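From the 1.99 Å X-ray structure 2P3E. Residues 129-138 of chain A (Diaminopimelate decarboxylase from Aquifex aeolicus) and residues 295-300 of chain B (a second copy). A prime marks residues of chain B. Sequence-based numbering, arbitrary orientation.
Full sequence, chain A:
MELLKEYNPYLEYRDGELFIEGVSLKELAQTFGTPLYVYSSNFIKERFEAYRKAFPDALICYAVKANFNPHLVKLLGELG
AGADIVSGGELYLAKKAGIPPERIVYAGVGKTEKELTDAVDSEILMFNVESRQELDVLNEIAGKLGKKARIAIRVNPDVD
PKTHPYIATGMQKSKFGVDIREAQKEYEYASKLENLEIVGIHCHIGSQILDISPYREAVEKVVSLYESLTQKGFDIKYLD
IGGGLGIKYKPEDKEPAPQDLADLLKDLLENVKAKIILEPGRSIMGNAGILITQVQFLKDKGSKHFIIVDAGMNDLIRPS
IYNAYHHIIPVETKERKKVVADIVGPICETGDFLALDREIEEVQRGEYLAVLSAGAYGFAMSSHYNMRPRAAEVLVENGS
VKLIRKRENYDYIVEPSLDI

Chain A 129-138: VESRQELDVL
Chain B (295-300) VQFLKD

How do the two backbones lie against each other? In chain A, Glu130 (phi/psi -111/-4) and the extended Ser131 (-161/155) lead into a helix that begins at Arg132 and continues past Leu138, with angles near -60/-43. Chain B contributes residues 295-300 of a strand that extends beyond both ends, mostly extended, with Gln296′ departing at -101/-49. The axes approach to 8.1 Å, and their N-to-C directions differ by 138°, so helix and strand run obliquely, closer to antiparallel than to parallel. Ser131 CA lies 6.0 Å from Lys299′ CA, and Gln133 CA 6.4 Å from Phe297′ CA. Together the stretches bury 354 Å².

What satisfies the polar backbone of the strand at Leu298′? Gln133, its CA-to-CB bond directed toward the strand, with chi1 and chi2 both t (-165°, 157°) and chi3 35°, delivers its amide oxygen to the main chain. Leu298′ N donates to Gln133 OE1 at 2.8 Å, nearly linear at 173°. A water bridges the main chains: it accepts from Gln133 N at 3.1 Å and donates to Leu298′ O at 2.8 Å. Gln133 N, in the first turn of the helix, has no helical acceptor within the stretch, so the water fills that need. A glutamine suits this place because its side chain can reach across while offering a neutral acceptor.

Where does the buried lysine put its charge? Lys299′ is fully extended, all four chi angles t (160°, 173°, -169°, 178°), a length that lets NZ donate to the backbone Glu130 O at 2.8 Å; NZ is also hydrogen-bonded elsewhere in the structure. The carboxylate of Glu130 (chi1 m, chi2 m, chi3 -4°) adds a long salt bridge, OE1 to Lys299′ NZ at 3.8 Å; both of its oxygens are also hydrogen-bonded elsewhere. Glu134, t at chi1 and chi2 with chi3 -24°, carries OE1 back to accept from Glu130 N at 2.8 Å, its OE2 being bonded elsewhere, while Ser131 OG (chi1 p) caps the helix by accepting from Glu134 N at 3.0 Å.

What packs against the first turns of the helix? Phe297′, chi1 m (-54°) and chi2 -78°, points its CA-to-CB bond toward the helix and has 88 Å² covered, the largest share of any residue here; its broad apolar ring suits this buried place. Its CE1 comes within 3.6 Å of Glu134 CA. Val137, beta-branched with chi1 t, makes an apolar contact, CG2 to Phe297′ CE1 at 3.9 Å. Gln133 CB lies at the ring edge, and Ser131 OG stands 3.9 Å from Phe297′ CD1.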

# COMPACT_ATOMS: atom_id res chain seq x y z
N VAL A 129 25.55 4.26 -6.87
CA VAL A 129 25.14 5.60 -7.29
C VAL A 129 24.24 5.55 -8.53
O VAL A 129 24.52 4.81 -9.48
CB VAL A 129 26.38 6.51 -7.51
CG1 VAL A 129 25.99 7.83 -8.15
CG2 VAL A 129 27.09 6.76 -6.18
N GLU A 130 23.19 6.36 -8.50
CA GLU A 130 22.14 6.31 -9.54
C GLU A 130 22.09 7.53 -10.46
O GLU A 130 21.28 7.56 -11.39
CB GLU A 130 20.76 6.10 -8.89
CG GLU A 130 20.59 4.77 -8.22
CD GLU A 130 20.23 3.66 -9.19
OE1 GLU A 130 20.04 3.93 -10.39
OE2 GLU A 130 20.13 2.51 -8.73
N SER A 131 22.91 8.55 -10.20
CA SER A 131 22.92 9.78 -11.01
C SER A 131 24.23 10.54 -10.82
O SER A 131 24.89 10.41 -9.80
CB SER A 131 21.72 10.69 -10.70
OG SER A 131 21.78 11.23 -9.38
N ARG A 132 24.59 11.34 -11.82
CA ARG A 132 25.70 12.27 -11.66
C ARG A 132 25.45 13.29 -10.53
O ARG A 132 26.36 13.58 -9.74
CB ARG A 132 25.97 12.99 -12.97
CG ARG A 132 27.17 13.94 -12.86
CD ARG A 132 27.67 14.35 -14.22
NE ARG A 132 28.07 13.21 -15.04
CZ ARG A 132 28.79 13.32 -16.15
NH1 ARG A 132 29.19 14.52 -16.56
NH2 ARG A 132 29.11 12.24 -16.86
N GLN A 133 24.24 13.83 -10.45
CA GLN A 133 23.92 14.76 -9.38
C GLN A 133 24.18 14.15 -8.00
O GLN A 133 24.66 14.83 -7.09
CB GLN A 133 22.48 15.27 -9.48
CG GLN A 133 22.22 16.50 -8.63
CD GLN A 133 21.03 17.30 -9.12
OE1 GLN A 133 20.06 16.75 -9.61
NE2 GLN A 133 21.12 18.63 -9.00
N GLU A 134 23.86 12.86 -7.87
CA GLU A 134 24.11 12.13 -6.63
C GLU A 134 25.62 12.11 -6.32
O GLU A 134 26.01 12.26 -5.17
CB GLU A 134 23.56 10.69 -6.70
CG GLU A 134 23.76 9.90 -5.38
CD GLU A 134 23.38 8.42 -5.49
OE1 GLU A 134 22.56 8.06 -6.36
OE2 GLU A 134 23.91 7.62 -4.67
N LEU A 135 26.45 11.95 -7.35
CA LEU A 135 27.90 12.06 -7.16
C LEU A 135 28.29 13.41 -6.54
O LEU A 135 29.05 13.47 -5.57
CB LEU A 135 28.68 11.82 -8.47
CG LEU A 135 28.65 10.43 -9.12
CD1 LEU A 135 29.20 10.48 -10.56
CD2 LEU A 135 29.46 9.43 -8.28
N ASP A 136 27.76 14.50 -7.12
CA ASP A 136 28.01 15.86 -6.61
C ASP A 136 27.51 16.05 -5.17
O ASP A 136 28.21 16.63 -4.33
CB ASP A 136 27.35 16.91 -7.53
CG ASP A 136 27.98 16.96 -8.92
OD1 ASP A 136 29.21 16.75 -9.03
OD2 ASP A 136 27.24 17.18 -9.90
N VAL A 137 26.31 15.54 -4.89
CA VAL A 137 25.71 15.65 -3.54
C VAL A 137 26.54 14.88 -2.51
O VAL A 137 26.87 15.41 -1.44
CB VAL A 137 24.22 15.14 -3.53
CG1 VAL A 137 23.67 15.11 -2.10
CG2 VAL A 137 23.35 16.05 -4.39
N LEU A 138 26.89 13.63 -2.82
CA LEU A 138 27.71 12.83 -1.91
C LEU A 138 29.06 13.49 -1.66
O LEU A 138 29.59 13.45 -0.55
CB LEU A 138 27.94 11.42 -2.46
CG LEU A 138 26.85 10.36 -2.29
CD1 LEU A 138 27.15 9.16 -3.18
CD2 LEU A 138 26.71 9.94 -0.82
N VAL B 295 11.99 18.08 -4.87
CA VAL B 295 12.88 17.53 -5.88
C VAL B 295 14.26 17.23 -5.26
O VAL B 295 14.87 18.10 -4.63
CB VAL B 295 13.03 18.48 -7.10
CG1 VAL B 295 14.03 17.89 -8.12
CG2 VAL B 295 11.67 18.76 -7.77
N GLN B 296 14.71 15.99 -5.42
CA GLN B 296 15.98 15.52 -4.88
C GLN B 296 17.04 15.48 -5.97
O GLN B 296 18.13 16.01 -5.78
CB GLN B 296 15.82 14.13 -4.25
CG GLN B 296 14.79 14.06 -3.13
CD GLN B 296 15.03 15.09 -2.04
OE1 GLN B 296 16.10 15.14 -1.43
NE2 GLN B 296 14.03 15.93 -1.78
N PHE B 297 16.71 14.88 -7.12
CA PHE B 297 17.66 14.76 -8.23
C PHE B 297 16.98 14.96 -9.58
O PHE B 297 15.80 14.64 -9.74
CB PHE B 297 18.35 13.39 -8.25
CG PHE B 297 19.02 13.02 -6.96
CD1 PHE B 297 20.25 13.56 -6.61
CD2 PHE B 297 18.41 12.14 -6.08
CE1 PHE B 297 20.87 13.22 -5.39
CE2 PHE B 297 19.02 11.79 -4.87
CZ PHE B 297 20.25 12.33 -4.53
N LEU B 298 17.75 15.49 -10.54
CA LEU B 298 17.41 15.40 -11.97
C LEU B 298 18.38 14.43 -12.62
O LEU B 298 19.57 14.42 -12.28
CB LEU B 298 17.52 16.77 -12.66
CG LEU B 298 16.75 17.95 -12.06
CD1 LEU B 298 17.10 19.24 -12.80
CD2 LEU B 298 15.23 17.72 -12.08
N LYS B 299 17.86 13.62 -13.54
CA LYS B 299 18.64 12.58 -14.19
C LYS B 299 18.10 12.40 -15.62
O LYS B 299 16.88 12.22 -15.81
CB LYS B 299 18.51 11.27 -13.41
CG LYS B 299 18.84 10.03 -14.18
CD LYS B 299 18.87 8.81 -13.31
CE LYS B 299 19.46 7.63 -14.07
NZ LYS B 299 19.54 6.40 -13.20
N ASP B 300 19.00 12.44 -16.60
CA ASP B 300 18.64 12.10 -17.98
C ASP B 300 19.18 10.73 -18.36
O ASP B 300 20.33 10.37 -18.06
CB ASP B 300 19.13 13.17 -18.98
CG ASP B 300 18.50 14.53 -18.74
OD1 ASP B 300 17.29 14.61 -18.52
OD2 ASP B 300 19.22 15.55 -18.78
O HOH W 1 22.21 13.77 -12.74